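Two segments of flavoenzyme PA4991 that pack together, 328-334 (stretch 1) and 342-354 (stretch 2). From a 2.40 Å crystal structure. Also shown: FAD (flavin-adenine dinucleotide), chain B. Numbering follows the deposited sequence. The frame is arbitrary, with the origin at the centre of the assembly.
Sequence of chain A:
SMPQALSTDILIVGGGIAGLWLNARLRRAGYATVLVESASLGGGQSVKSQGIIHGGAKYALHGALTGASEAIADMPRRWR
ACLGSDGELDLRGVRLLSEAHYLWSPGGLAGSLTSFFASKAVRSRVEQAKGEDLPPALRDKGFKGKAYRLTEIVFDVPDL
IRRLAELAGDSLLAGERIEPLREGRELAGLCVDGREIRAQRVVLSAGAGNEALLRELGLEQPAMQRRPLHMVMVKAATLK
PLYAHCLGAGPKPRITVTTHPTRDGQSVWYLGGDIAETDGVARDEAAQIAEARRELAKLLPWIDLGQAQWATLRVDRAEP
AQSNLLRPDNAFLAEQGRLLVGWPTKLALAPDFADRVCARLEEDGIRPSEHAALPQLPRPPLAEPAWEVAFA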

# COMPACT_ATOMS: atom_id res chain seq x y z
N PRO A 328 10.01 -6.94 13.29
CA PRO A 328 8.60 -6.58 13.13
C PRO A 328 8.17 -5.26 12.44
O PRO A 328 7.53 -5.32 11.37
CB PRO A 328 8.07 -6.68 14.56
CG PRO A 328 8.82 -7.84 15.10
CD PRO A 328 10.23 -7.69 14.55
N ASP A 329 8.47 -4.07 12.97
CA ASP A 329 7.92 -2.83 12.31
C ASP A 329 8.82 -2.37 11.16
O ASP A 329 9.20 -1.20 11.08
CB ASP A 329 7.73 -1.67 13.30
CG ASP A 329 6.82 -2.03 14.50
OD1 ASP A 329 5.77 -2.65 14.30
OD2 ASP A 329 7.15 -1.64 15.66
N ASN A 330 9.18 -3.32 10.29
CA ASN A 330 10.15 -3.12 9.18
C ASN A 330 9.65 -3.80 7.93
O ASN A 330 8.86 -4.76 8.00
CB ASN A 330 11.53 -3.69 9.49
CG ASN A 330 12.18 -3.03 10.67
OD1 ASN A 330 13.00 -2.13 10.51
ND2 ASN A 330 11.82 -3.48 11.88
N ALA A 331 10.11 -3.31 6.79
CA ALA A 331 9.90 -4.01 5.55
C ALA A 331 10.71 -5.29 5.66
O ALA A 331 11.61 -5.37 6.47
CB ALA A 331 10.40 -3.17 4.38
N PHE A 332 10.34 -6.29 4.87
CA PHE A 332 11.10 -7.55 4.78
C PHE A 332 11.73 -7.70 3.36
O PHE A 332 11.06 -7.51 2.32
CB PHE A 332 10.18 -8.73 5.10
CG PHE A 332 10.82 -10.07 4.90
CD1 PHE A 332 10.84 -10.67 3.64
CD2 PHE A 332 11.48 -10.72 5.94
CE1 PHE A 332 11.47 -11.89 3.47
CE2 PHE A 332 12.14 -11.93 5.75
CZ PHE A 332 12.11 -12.52 4.52
N LEU A 333 13.00 -8.08 3.33
CA LEU A 333 13.69 -8.40 2.09
C LEU A 333 14.56 -9.61 2.25
O LEU A 333 15.21 -9.77 3.26
CB LEU A 333 14.56 -7.23 1.67
CG LEU A 333 15.25 -7.30 0.30
CD1 LEU A 333 14.30 -7.46 -0.85
CD2 LEU A 333 16.02 -6.02 0.10
N ALA A 334 14.58 -10.45 1.22
CA ALA A 334 15.48 -11.57 1.11
C ALA A 334 16.10 -11.64 -0.29
O ALA A 334 15.59 -11.03 -1.24
CB ALA A 334 14.70 -12.83 1.37
N GLY A 342 10.48 -9.36 -1.63
CA GLY A 342 9.92 -9.03 -0.35
C GLY A 342 8.59 -8.37 -0.32
O GLY A 342 7.88 -8.31 -1.32
N TRP A 343 8.29 -7.90 0.89
CA TRP A 343 7.01 -7.31 1.25
C TRP A 343 7.23 -6.13 2.20
O TRP A 343 8.04 -6.22 3.09
CB TRP A 343 6.18 -8.36 1.93
CG TRP A 343 5.83 -9.56 1.09
CD1 TRP A 343 4.78 -9.69 0.22
CD2 TRP A 343 6.49 -10.83 1.09
NE1 TRP A 343 4.75 -10.96 -0.33
CE2 TRP A 343 5.79 -11.67 0.19
CE3 TRP A 343 7.58 -11.34 1.79
CZ2 TRP A 343 6.18 -12.98 -0.05
CZ3 TRP A 343 7.95 -12.63 1.56
CH2 TRP A 343 7.27 -13.44 0.64
N PRO A 344 6.50 -5.03 2.02
CA PRO A 344 6.64 -3.88 2.90
C PRO A 344 6.01 -4.09 4.26
O PRO A 344 6.48 -3.51 5.21
CB PRO A 344 5.94 -2.76 2.13
CG PRO A 344 4.95 -3.43 1.28
CD PRO A 344 5.55 -4.77 0.93
N THR A 345 4.97 -4.92 4.35
CA THR A 345 4.19 -5.18 5.57
C THR A 345 3.15 -4.09 5.83
O THR A 345 2.00 -4.39 6.19
CB THR A 345 5.00 -5.53 6.85
OG1 THR A 345 5.64 -4.37 7.39
CG2 THR A 345 6.06 -6.62 6.55
N LYS A 346 3.54 -2.83 5.61
CA LYS A 346 2.63 -1.69 5.64
C LYS A 346 2.91 -0.82 4.44
O LYS A 346 3.99 -0.82 3.94
CB LYS A 346 2.80 -0.94 6.96
CG LYS A 346 1.95 -1.58 8.03
CD LYS A 346 2.42 -1.30 9.44
CE LYS A 346 1.41 -1.87 10.45
NZ LYS A 346 1.29 -0.97 11.64
N LEU A 347 1.90 -0.13 3.95
CA LEU A 347 2.09 0.81 2.91
C LEU A 347 3.03 1.93 3.35
O LEU A 347 3.83 2.42 2.57
CB LEU A 347 0.75 1.40 2.53
CG LEU A 347 0.77 2.51 1.46
CD1 LEU A 347 -0.27 2.24 0.43
CD2 LEU A 347 0.52 3.87 2.07
N ALA A 348 2.86 2.35 4.61
CA ALA A 348 3.71 3.27 5.31
C ALA A 348 5.19 3.00 5.14
O ALA A 348 5.98 3.94 5.09
CB ALA A 348 3.37 3.22 6.80
N LEU A 349 5.55 1.71 5.12
CA LEU A 349 6.93 1.22 5.13
C LEU A 349 7.52 0.96 3.72
O LEU A 349 8.58 0.36 3.57
CB LEU A 349 6.97 -0.08 5.97
CG LEU A 349 6.93 0.06 7.50
CD1 LEU A 349 6.73 -1.31 8.18
CD2 LEU A 349 8.22 0.64 8.02
N ALA A 350 6.82 1.41 2.68
CA ALA A 350 7.35 1.27 1.33
C ALA A 350 8.69 1.96 1.17
O ALA A 350 9.56 1.41 0.53
CB ALA A 350 6.38 1.77 0.30
N PRO A 351 8.89 3.15 1.78
CA PRO A 351 10.22 3.75 1.69
C PRO A 351 11.36 2.96 2.41
O PRO A 351 12.54 3.13 2.08
CB PRO A 351 10.04 5.15 2.32
CG PRO A 351 8.57 5.35 2.48
CD PRO A 351 7.98 3.99 2.58
N ASP A 352 11.01 2.15 3.40
CA ASP A 352 11.96 1.29 4.10
C ASP A 352 12.30 0.09 3.20
O ASP A 352 13.43 -0.38 3.19
CB ASP A 352 11.41 0.85 5.48
CG ASP A 352 12.42 0.05 6.28
OD1 ASP A 352 13.46 0.64 6.68
OD2 ASP A 352 12.21 -1.18 6.50
N PHE A 353 11.32 -0.37 2.45
CA PHE A 353 11.53 -1.46 1.48
C PHE A 353 12.52 -1.03 0.41
O PHE A 353 13.51 -1.72 0.19
CB PHE A 353 10.22 -1.95 0.86
CG PHE A 353 10.38 -3.02 -0.19
CD1 PHE A 353 10.61 -4.35 0.17
CD2 PHE A 353 10.29 -2.71 -1.53
CE1 PHE A 353 10.75 -5.33 -0.79
CE2 PHE A 353 10.42 -3.70 -2.50
CZ PHE A 353 10.66 -5.00 -2.13
N ALA A 354 12.28 0.13 -0.20
CA ALA A 354 13.25 0.79 -1.06
C ALA A 354 14.66 0.92 -0.44
O ALA A 354 15.62 0.52 -1.06
CB ALA A 354 12.74 2.13 -1.56
PA FAD B . 0.35 -4.95 -3.65
O1A FAD B . -0.28 -3.60 -3.49
O2A FAD B . -0.46 -6.20 -3.43
O5B FAD B . 1.00 -4.98 -5.09
C5B FAD B . 1.47 -6.17 -5.69
C4B FAD B . 1.35 -5.96 -7.18
O4B FAD B . 2.00 -7.05 -7.87
C3B FAD B . -0.11 -5.91 -7.63
O3B FAD B . -0.39 -4.70 -8.34
C2B FAD B . -0.26 -7.14 -8.50
O2B FAD B . -1.17 -7.00 -9.59
C1B FAD B . 1.18 -7.39 -8.97
N9A FAD B . 1.44 -8.79 -9.32
C8A FAD B . 1.05 -9.87 -8.63
N7A FAD B . 1.46 -10.99 -9.26
C5A FAD B . 2.14 -10.62 -10.35
C6A FAD B . 2.82 -11.33 -11.45
N6A FAD B . 2.85 -12.67 -11.43
N1A FAD B . 3.41 -10.60 -12.41
C2A FAD B . 3.36 -9.26 -12.40
N3A FAD B . 2.75 -8.54 -11.43
C4A FAD B . 2.13 -9.17 -10.40
N1 FAD B . -0.73 -0.07 5.41
C2 FAD B . -0.56 1.14 5.97
O2 FAD B . 0.60 1.57 6.15
N3 FAD B . -1.60 1.91 6.34
C4 FAD B . -2.86 1.53 6.19
O4 FAD B . -3.81 2.27 6.53
C4X FAD B . -3.13 0.22 5.59
N5 FAD B . -4.39 -0.22 5.41
C5X FAD B . -4.62 -1.42 4.84
C6 FAD B . -5.94 -1.83 4.66
C7 FAD B . -6.22 -3.05 4.08
C7M FAD B . -7.65 -3.47 3.88
C8 FAD B . -5.11 -3.92 3.62
C8M FAD B . -5.35 -5.26 2.97
C9 FAD B . -3.80 -3.51 3.81
C9A FAD B . -3.50 -2.29 4.41
N10 FAD B . -2.16 -1.84 4.61
C10 FAD B . -1.95 -0.58 5.18
C1' FAD B . -1.01 -2.62 4.19
C2' FAD B . -0.70 -2.25 2.75
O2' FAD B . -1.89 -2.17 1.95
C3' FAD B . 0.29 -3.23 2.14
O3' FAD B . 1.35 -3.47 3.10
C4' FAD B . 0.89 -2.68 0.85
O4' FAD B . -0.08 -1.97 0.08
C5' FAD B . 1.47 -3.78 -0.01
O5' FAD B . 2.16 -3.19 -1.12
P FAD B . 2.76 -4.15 -2.25
O1P FAD B . 3.15 -3.30 -3.44
O2P FAD B . 3.78 -4.99 -1.57
O3P FAD B . 1.54 -5.13 -2.58

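The apolar centre of the contact forms around Ala331, the residue of the first stretch with the largest area covered by the second. Its methyl group lies against the start of the helix, with Ala331 CB 3.7 Å from Phe353 CB and 3.5 Å from Phe353 N. The same methyl group meets the Phe353 ring at its edge. The ring extends from there to Phe332 and Leu333: Phe353 leaves its CA sideways to the first stretch, but with chi1 in the t well the end of its side chain comes nearer, and Phe353 CE1 reaches 4.1 Å from Leu333 CD1. Phe332 O also lies at the edge of this ring, 3.8 Å from Phe353 CE1. Leu349, at the N-cap position of the helix, extends the apolar surface toward the loop, where its CD1 is 3.8 Å from Asn330 N and its CD2 is 3.7 Å from Asp329 O. These are packing contacts of methyl groups against backbone, and they cover part of the loop before the strand.

A second apolar pair lies on the other face of the antiparallel pairing. Phe332 and Trp343 are directly paired across the strands, so their side chains project to the same face and meet there, Phe332 CD1 lying 3.8 Å from Trp343 CE3. Phe332 CD1 sits at the edge of the indole, near its plane, so the two aromatic groups do not lie flat upon one another.

The backbone beneath this pair fixes the register. Phe332 N donates to Trp343 O over 2.9 Å in a nearly linear hydrogen bond (171°), and Trp343 N returns one to Phe332 O at 3.1 Å and a more bent 149°. The next pair, Leu333 and Gly342, is not hydrogen-bonded, and its CA atoms approach to 4.5 Å, compared with 5.4 Å for Phe332 and Trp343. Gly342 CA makes a CA-H...O contact with Phe332 O at 3.3 Å. The absence of a side chain matters here, because an ideally placed CB on Gly342 would fall only 2.0 Å from Phe332 O, a clash.

Beyond the paired strands the two stretches remain close. Ala331 CA directs its hydrogen at Pro344 O, 3.5 Å away, with an angle of 151° at the hydrogen. Pro344 O also accepts a very short hydrogen bond, 2.5 Å, from Thr345 OG1, within the second stretch. The CA-to-CB bond of Thr345 points toward the first stretch, and Thr345 OG1 stands 3.3 Å from Asn330 O.

The polar edge is anchored by Asp352. The CA-to-CB bond of Asp352 points toward the first stretch, and Asp352 OD2 accepts a hydrogen bond from Ala331 N (3.0 Å, 156°). The carboxylate thus satisfies a backbone amide just before the strand begins, tying helix to loop beside the Ala331 methyl group, whose CB is 3.4 Å from Asp352 OD2.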